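Local structure of VWFA domain-containing protein (Alicyclobacillus acidocaldarius subsp. acidocaldarius, 3RAG) at residues H136-L141 with S175-P180; R11-I16 with H220-L225. The protein is of unknown function, but its von Willebrand factor A-type fold and a bound sodium ion are consistent with a metal-dependent binding role. All blocks are in the same frame, centred on the assembly; numbering follows the deposited sequence.

Contact 1. Residues H136-L141 with S175-P180; sequences HLVVCL and SVIAFP
The ring of Phe-179 turns its edge to the backbone of Cys-140: the carbonyl carbon of Cys-140 lies in the ring plane, and its O is near that plane, 3.7 Å from Phe-179 CE2. The CB of Cys-140 comes to the same ring atom. The carbonyl O of Leu-141 approaches obliquely, 3.4 Å from Phe-179 CD2. A chi1 of 62° puts Phe-179 CG between the backbone N and the carbonyl carbon; the CD2-CE2 side of the ring lies beside Cys-140 and Leu-141. Ala-217 and Val-15 also touch it. Five backbone hydrogen bonds join the strands in parallel. The shortest runs from Leu-141 N to Ile-177 O, 2.7 Å. The last, from Phe-179 N to Leu-141 O, is less regular: the donor is tilted 32° from the carbonyl plane.

Side chains alternate between the two faces. Val-138, Cys-140, Ser-175 and Ile-177 share one, under helix 214-232. There Cys-140 SG lies 3.7 Å from both CG1 and CD1 of Ile-177. Ser-175 OG is hydrogen-bonded to the backbone O of Gln-191 on strand 188-194. On the opposite face Leu-141 CD1 meets Val-176 CG1 at 3.7 Å, the two side chains crossing obliquely. Val-139 and Ala-178 flank them.

All ten touching residues are buried. The sodium ion, bound by Asp-18, Ser-144 and Ser-146, lies about 8 Å from the side chain of Phe-179, beyond the C-terminal ends of the strands, where A-type domains commonly bind metal. Strands 135-142 and 172-179 are joined through helix 151-165, a beta-alpha-beta unit of the alpha-beta-alpha sandwich.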
ATOM      1  N   HIS A 136      -0.532  -5.956   6.949  1.00 29.85           N
ATOM      2  CA  HIS A 136       0.000  -4.729   7.557  1.00 28.11           C
ATOM      3  C   HIS A 136       0.130  -3.713   6.432  1.00 26.43           C
ATOM      4  O   HIS A 136       0.798  -3.977   5.455  1.00 26.94           O
ATOM      5  CB  HIS A 136       1.378  -4.959   8.170  1.00 29.30           C
ATOM      6  CG  HIS A 136       1.373  -5.918   9.312  1.00 33.16           C
ATOM      7  ND1 HIS A 136       2.536  -6.392   9.884  1.00 33.45           N
ATOM      8  CD2 HIS A 136       0.354  -6.490   9.993  1.00 32.85           C
ATOM      9  CE1 HIS A 136       2.231  -7.218  10.869  1.00 35.04           C
ATOM     10  NE2 HIS A 136       0.914  -7.292  10.959  1.00 37.12           N
ATOM     11  N   LEU A 137      -0.505  -2.561   6.589  1.00 25.87           N
ATOM     12  CA  LEU A 137      -0.658  -1.610   5.492  1.00 24.25           C
ATOM     13  C   LEU A 137      -0.376  -0.216   6.017  1.00 24.60           C
ATOM     14  O   LEU A 137      -0.962   0.205   7.028  1.00 28.17           O
ATOM     15  CB  LEU A 137      -2.115  -1.649   4.997  1.00 29.48           C
ATOM     16  CG  LEU A 137      -2.538  -0.597   3.961  1.00 30.74           C
ATOM     17  CD1 LEU A 137      -1.755  -0.721   2.676  1.00 26.32           C
ATOM     18  CD2 LEU A 137      -4.053  -0.632   3.663  1.00 31.48           C
ATOM     19  N   VAL A 138       0.512   0.513   5.345  1.00 25.03           N
ATOM     20  CA  VAL A 138       0.660   1.922   5.651  1.00 24.75           C
ATOM     21  C   VAL A 138       0.150   2.701   4.458  1.00 26.41           C
ATOM     22  O   VAL A 138       0.615   2.500   3.325  1.00 26.88           O
ATOM     23  CB  VAL A 138       2.129   2.317   5.885  1.00 25.41           C
ATOM     24  CG1 VAL A 138       2.214   3.813   6.162  1.00 27.38           C
ATOM     25  CG2 VAL A 138       2.687   1.525   7.075  1.00 28.99           C
ATOM     26  N   VAL A 139      -0.818   3.580   4.699  1.00 26.46           N
ATOM     27  CA  VAL A 139      -1.344   4.420   3.629  1.00 24.78           C
ATOM     28  C   VAL A 139      -0.621   5.776   3.739  1.00 23.35           C
ATOM     29  O   VAL A 139      -0.678   6.414   4.805  1.00 25.54           O
ATOM     30  CB  VAL A 139      -2.864   4.617   3.803  1.00 27.09           C
ATOM     31  CG1 VAL A 139      -3.401   5.506   2.693  1.00 27.32           C
ATOM     32  CG2 VAL A 139      -3.598   3.253   3.812  1.00 27.23           C
ATOM     33  N   CYS A 140       0.081   6.189   2.671  1.00 25.06           N
ATOM     34  CA  CYS A 140       0.847   7.450   2.645  1.00 27.20           C
ATOM     35  C   CYS A 140       0.068   8.430   1.809  1.00 25.96           C
ATOM     36  O   CYS A 140      -0.118   8.197   0.621  1.00 24.74           O
ATOM     37  CB  CYS A 140       2.218   7.290   1.967  1.00 27.86           C
ATOM     38  SG  CYS A 140       3.262   6.094   2.775  1.00 33.67           S
ATOM     39  N   LEU A 141      -0.398   9.506   2.430  1.00 24.44           N
ATOM     40  CA  LEU A 141      -1.286  10.455   1.771  1.00 23.88           C
ATOM     41  C   LEU A 141      -0.565  11.774   1.506  1.00 26.37           C
ATOM     42  O   LEU A 141      -0.099  12.463   2.432  1.00 24.97           O
ATOM     43  CB  LEU A 141      -2.527  10.715   2.654  1.00 20.77           C
ATOM     44  CG  LEU A 141      -3.317   9.461   3.007  1.00 20.87           C
ATOM     45  CD1 LEU A 141      -4.518   9.806   3.894  1.00 25.25           C
ATOM     46  CD2 LEU A 141      -3.809   8.836   1.670  1.00 23.46           C
ATOM     47  N   SER A 175      -1.824   1.844   9.310  1.00 28.12           N
ATOM     48  CA  SER A 175      -1.308   3.114   9.823  1.00 26.96           C
ATOM     49  C   SER A 175      -1.434   4.122   8.689  1.00 26.48           C
ATOM     50  O   SER A 175      -1.438   3.740   7.508  1.00 25.87           O
ATOM     51  CB  SER A 175       0.165   2.946  10.212  1.00 32.06           C
ATOM     52  OG  SER A 175       0.740   4.190  10.579  1.00 29.80           O
ATOM     53  N   VAL A 176      -1.549   5.402   9.028  1.00 29.37           N
ATOM     54  CA  VAL A 176      -1.664   6.415   7.993  1.00 26.81           C
ATOM     55  C   VAL A 176      -0.608   7.484   8.238  1.00 27.23           C
ATOM     56  O   VAL A 176      -0.388   7.930   9.379  1.00 28.91           O
ATOM     57  CB  VAL A 176      -3.074   7.078   8.019  1.00 27.95           C
ATOM     58  CG1 VAL A 176      -3.170   8.211   6.988  1.00 26.59           C
ATOM     59  CG2 VAL A 176      -4.187   6.014   7.841  1.00 27.44           C
ATOM     60  N   ILE A 177       0.085   7.865   7.174  1.00 26.05           N
ATOM     61  CA  ILE A 177       0.945   9.020   7.270  1.00 26.80           C
ATOM     62  C   ILE A 177       0.626  10.003   6.174  1.00 26.31           C
ATOM     63  O   ILE A 177       0.087   9.635   5.124  1.00 29.07           O
ATOM     64  CB  ILE A 177       2.439   8.662   7.239  1.00 35.22           C
ATOM     65  CG1 ILE A 177       2.836   8.086   5.915  1.00 33.01           C
ATOM     66  CG2 ILE A 177       2.801   7.656   8.316  1.00 31.40           C
ATOM     67  CD1 ILE A 177       4.280   7.569   5.957  1.00 46.48           C
ATOM     68  N   ALA A 178       0.937  11.263   6.442  1.00 26.20           N
ATOM     69  CA  ALA A 178       0.786  12.343   5.483  1.00 24.95           C
ATOM     70  C   ALA A 178       2.167  12.885   5.116  1.00 25.71           C
ATOM     71  O   ALA A 178       3.080  12.887   5.934  1.00 28.00           O
ATOM     72  CB  ALA A 178      -0.035  13.473   6.096  1.00 30.23           C
ATOM     73  N   PHE A 179       2.306  13.351   3.881  1.00 22.79           N
ATOM     74  CA  PHE A 179       3.521  14.002   3.441  1.00 23.68           C
ATOM     75  C   PHE A 179       3.133  15.186   2.572  1.00 27.05           C
ATOM     76  O   PHE A 179       2.335  15.049   1.650  1.00 28.93           O
ATOM     77  CB  PHE A 179       4.476  13.031   2.702  1.00 23.34           C
ATOM     78  CG  PHE A 179       3.915  12.424   1.429  1.00 25.92           C
ATOM     79  CD1 PHE A 179       4.314  12.914   0.191  1.00 29.32           C
ATOM     80  CD2 PHE A 179       3.022  11.354   1.469  1.00 25.90           C
ATOM     81  CE1 PHE A 179       3.836  12.361  -0.985  1.00 25.44           C
ATOM     82  CE2 PHE A 179       2.526  10.767   0.270  1.00 24.03           C
ATOM     83  CZ  PHE A 179       2.937  11.270  -0.954  1.00 24.88           C
ATOM     84  N   PRO A 180       3.686  16.362   2.868  1.00 25.46           N
ATOM     85  CA  PRO A 180       4.702  16.649   3.894  1.00 26.91           C
ATOM     86  C   PRO A 180       4.136  16.707   5.324  1.00 31.44           C
ATOM     87  O   PRO A 180       2.941  16.509   5.526  1.00 32.47           O
ATOM     88  CB  PRO A 180       5.207  18.038   3.490  1.00 33.51           C
ATOM     89  CG  PRO A 180       4.026  18.686   2.834  1.00 33.30           C
ATOM     90  CD  PRO A 180       3.280  17.575   2.126  1.00 23.30           C
TER

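Contact 2. Residues R11-I16 with H220-L225; sequences RQILVI and HAADLL
Arg-11 reaches Leu-225 through a water. Its NE donates to the water at 2.7 Å, and the water in turn donates to Leu-225 O at 2.8 Å. The water lies in the guanidinium plane, at its edge. This bridge sits at one end of the contact, where Arg-11 is partly exposed. The CB of Gln-12 points away from the helix, and its side chain touches Thr-87 and Met-91 of helix 79-106 on the other face of the sheet. Its backbone O still meets the helix, 3.8 Å from Leu-225 CD1.

On the strand, Ile-13 makes most of the side-chain contacts. Its CG1 is anti to the carbonyl carbon (chi1 -64°) and lies 3.6 Å from Leu-225 CD1. CD1 extends to Ala-221 CB at 3.7 Å and to the backbone N of Ala-222. CG2 also touches Ala-221 CB, which therefore has three isoleucine carbons around it. Segments 11-16 and 220-225 run roughly antiparallel (154°), their axes 8.9 Å apart at closest. This is a helix packed on the central sheet of an alpha-beta-alpha sandwich, as in von Willebrand factor A domains. An alanine at Ile-13 would probably open a gap in front of Ala-221 and leave Leu-225 CD1 without its closest carbon neighbour on the strand. Ala-221 has only CB to place between the backbones, consistent with the 6.6 Å between its CA and Ile-13 CA. Ile-13 also packs on Cys-140 of the next strand and on Ile-39.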
ATOM      1  N   ARG A  11       2.731  -7.189   3.709  1.00 27.12           N
ATOM      2  CA  ARG A  11       3.172  -5.854   4.106  1.00 30.54           C
ATOM      3  C   ARG A  11       3.156  -4.926   2.896  1.00 26.88           C
ATOM      4  O   ARG A  11       3.856  -5.174   1.915  1.00 29.39           O
ATOM      5  CB  ARG A  11       4.587  -5.929   4.664  1.00 33.61           C
ATOM      6  CG  ARG A  11       4.668  -6.766   5.930  1.00 37.15           C
ATOM      7  CD  ARG A  11       6.097  -6.860   6.464  1.00 43.40           C
ATOM      8  NE  ARG A  11       6.101  -7.607   7.720  1.00 55.87           N
ATOM      9  CZ  ARG A  11       6.285  -8.920   7.788  1.00 61.69           C
ATOM     10  NH1 ARG A  11       6.508  -9.601   6.678  1.00 55.83           N
ATOM     11  NH2 ARG A  11       6.255  -9.546   8.956  1.00 66.60           N
ATOM     12  N   GLN A  12       2.356  -3.869   2.957  1.00 27.21           N
ATOM     13  CA  GLN A  12       2.185  -3.028   1.787  1.00 22.65           C
ATOM     14  C   GLN A  12       2.212  -1.575   2.174  1.00 24.32           C
ATOM     15  O   GLN A  12       1.805  -1.208   3.273  1.00 25.92           O
ATOM     16  CB  GLN A  12       0.856  -3.323   1.080  1.00 26.36           C
ATOM     17  CG  GLN A  12       0.853  -4.682   0.348  1.00 24.78           C
ATOM     18  CD  GLN A  12      -0.401  -4.881  -0.489  1.00 29.32           C
ATOM     19  OE1 GLN A  12      -1.263  -3.996  -0.566  1.00 29.47           O
ATOM     20  NE2 GLN A  12      -0.510  -6.048  -1.117  1.00 29.18           N
ATOM     21  N   ILE A  13       2.700  -0.761   1.253  1.00 24.23           N
ATOM     22  CA  ILE A  13       2.642   0.687   1.390  1.00 24.82           C
ATOM     23  C   ILE A  13       1.796   1.165   0.220  1.00 26.89           C
ATOM     24  O   ILE A  13       2.081   0.828  -0.930  1.00 25.25           O
ATOM     25  CB  ILE A  13       4.051   1.311   1.268  1.00 25.19           C
ATOM     26  CG1 ILE A  13       4.963   0.833   2.420  1.00 25.90           C
ATOM     27  CG2 ILE A  13       3.949   2.849   1.198  1.00 26.73           C
ATOM     28  CD1 ILE A  13       6.468   1.184   2.232  1.00 25.72           C
ATOM     29  N   LEU A  14       0.747   1.933   0.502  1.00 23.42           N
ATOM     30  CA  LEU A  14      -0.104   2.438  -0.573  1.00 23.36           C
ATOM     31  C   LEU A  14       0.055   3.954  -0.630  1.00 24.07           C
ATOM     32  O   LEU A  14      -0.333   4.662   0.290  1.00 24.91           O
ATOM     33  CB  LEU A  14      -1.575   2.078  -0.301  1.00 24.09           C
ATOM     34  CG  LEU A  14      -2.565   2.776  -1.238  1.00 24.85           C
ATOM     35  CD1 LEU A  14      -2.356   2.299  -2.678  1.00 24.45           C
ATOM     36  CD2 LEU A  14      -4.005   2.489  -0.788  1.00 27.76           C
ATOM     37  N   VAL A  15       0.625   4.462  -1.716  1.00 23.39           N
ATOM     38  CA  VAL A  15       0.823   5.900  -1.838  1.00 22.61           C
ATOM     39  C   VAL A  15      -0.324   6.463  -2.675  1.00 21.76           C
ATOM     40  O   VAL A  15      -0.585   5.963  -3.768  1.00 24.26           O
ATOM     41  CB  VAL A  15       2.141   6.198  -2.563  1.00 26.45           C
ATOM     42  CG1 VAL A  15       2.325   7.716  -2.723  1.00 27.21           C
ATOM     43  CG2 VAL A  15       3.321   5.568  -1.777  1.00 26.04           C
ATOM     44  N   ILE A  16      -0.977   7.509  -2.176  1.00 23.53           N
ATOM     45  CA  ILE A  16      -2.042   8.188  -2.916  1.00 24.28           C
ATOM     46  C   ILE A  16      -1.598   9.631  -3.150  1.00 24.15           C
ATOM     47  O   ILE A  16      -1.335  10.377  -2.185  1.00 23.79           O
ATOM     48  CB  ILE A  16      -3.392   8.126  -2.165  1.00 25.65           C
ATOM     49  CG1 ILE A  16      -3.783   6.650  -1.935  1.00 23.80           C
ATOM     50  CG2 ILE A  16      -4.459   8.872  -2.966  1.00 25.59           C
ATOM     51  CD1 ILE A  16      -5.080   6.438  -1.131  1.00 26.52           C
ATOM     52  N   HIS A 220       9.550   6.367   5.713  1.00 26.15           N
ATOM     53  CA  HIS A 220       8.836   6.356   6.996  1.00 27.91           C
ATOM     54  C   HIS A 220       7.875   5.168   7.073  1.00 28.25           C
ATOM     55  O   HIS A 220       7.837   4.434   8.067  1.00 28.67           O
ATOM     56  CB  HIS A 220       8.102   7.696   7.195  1.00 26.69           C
ATOM     57  CG  HIS A 220       7.492   7.854   8.556  1.00 31.34           C
ATOM     58  ND1 HIS A 220       6.722   8.949   8.897  1.00 33.35           N
ATOM     59  CD2 HIS A 220       7.513   7.054   9.648  1.00 31.23           C
ATOM     60  CE1 HIS A 220       6.313   8.824  10.148  1.00 34.27           C
ATOM     61  NE2 HIS A 220       6.770   7.676  10.623  1.00 33.28           N
ATOM     62  N   ALA A 221       7.114   4.955   6.006  1.00 27.83           N
ATOM     63  CA  ALA A 221       6.191   3.826   5.944  1.00 25.00           C
ATOM     64  C   ALA A 221       6.909   2.484   6.139  1.00 26.71           C
ATOM     65  O   ALA A 221       6.448   1.623   6.880  1.00 27.67           O
ATOM     66  CB  ALA A 221       5.440   3.834   4.596  1.00 24.52           C
ATOM     67  N   ALA A 222       8.043   2.309   5.473  1.00 27.99           N
ATOM     68  CA  ALA A 222       8.755   1.036   5.584  1.00 28.86           C
ATOM     69  C   ALA A 222       9.261   0.853   7.007  1.00 29.54           C
ATOM     70  O   ALA A 222       9.217  -0.255   7.549  1.00 31.86           O
ATOM     71  CB  ALA A 222       9.918   0.979   4.587  1.00 28.97           C
ATOM     72  N   ASP A 223       9.743   1.943   7.600  1.00 28.46           N
ATOM     73  CA  ASP A 223      10.181   1.929   9.002  1.00 30.28           C
ATOM     74  C   ASP A 223       9.068   1.467   9.936  1.00 34.94           C
ATOM     75  O   ASP A 223       9.300   0.665  10.848  1.00 33.56           O
ATOM     76  CB  ASP A 223      10.673   3.316   9.461  1.00 36.72           C
ATOM     77  CG  ASP A 223      12.104   3.601   9.040  1.00 41.33           C
ATOM     78  OD1 ASP A 223      12.693   2.768   8.321  1.00 40.21           O
ATOM     79  OD2 ASP A 223      12.643   4.657   9.418  1.00 39.47           O
ATOM     80  N   LEU A 224       7.869   2.016   9.734  1.00 28.56           N
ATOM     81  CA  LEU A 224       6.705   1.655  10.544  1.00 30.20           C
ATOM     82  C   LEU A 224       6.390   0.175  10.417  1.00 34.54           C
ATOM     83  O   LEU A 224       6.108  -0.495  11.422  1.00 33.25           O
ATOM     84  CB  LEU A 224       5.482   2.488  10.130  1.00 28.75           C
ATOM     85  CG  LEU A 224       5.520   3.954  10.569  1.00 34.34           C
ATOM     86  CD1 LEU A 224       4.442   4.758   9.826  1.00 33.87           C
ATOM     87  CD2 LEU A 224       5.346   4.049  12.071  1.00 38.64           C
ATOM     88  N   LEU A 225       6.427  -0.338   9.189  1.00 30.28           N
ATOM     89  CA  LEU A 225       6.128  -1.754   8.945  1.00 27.74           C
ATOM     90  C   LEU A 225       7.144  -2.661   9.638  1.00 33.68           C
ATOM     91  O   LEU A 225       6.790  -3.665  10.263  1.00 34.16           O
ATOM     92  CB  LEU A 225       6.068  -2.056   7.432  1.00 26.96           C
ATOM     93  CG  LEU A 225       4.840  -1.496   6.701  1.00 29.93           C
ATOM     94  CD1 LEU A 225       5.043  -1.472   5.176  1.00 26.74           C
ATOM     95  CD2 LEU A 225       3.539  -2.269   7.077  1.00 27.85           C
TER
HETATM   96  O   HOH W   1       5.066  -5.579   9.207  1.00 41.22           O

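From the N terminus, strand 10-17 comes first and supplies half of contact 2. The chain then builds strands 40-46 and 71-74 and the long helix 79-106 before it returns to the sheet as strand 135-142. Contact 1 closes when strand 172-179 comes in beside it, after helix 151-165. Contact 2 closes only when helix 214-232 arrives; 203 residues separate its segments, so contact 1 falls wholly within its span. The two centres are 6 Å apart. Strands 10-17 and 135-142 are neighbours, joined by probable backbone hydrogen bonds between Leu-14 and both Val-138 and Cys-140. Ala-221 packs on Val-138 as well as on strand 10-17, so the late helix touches both strands.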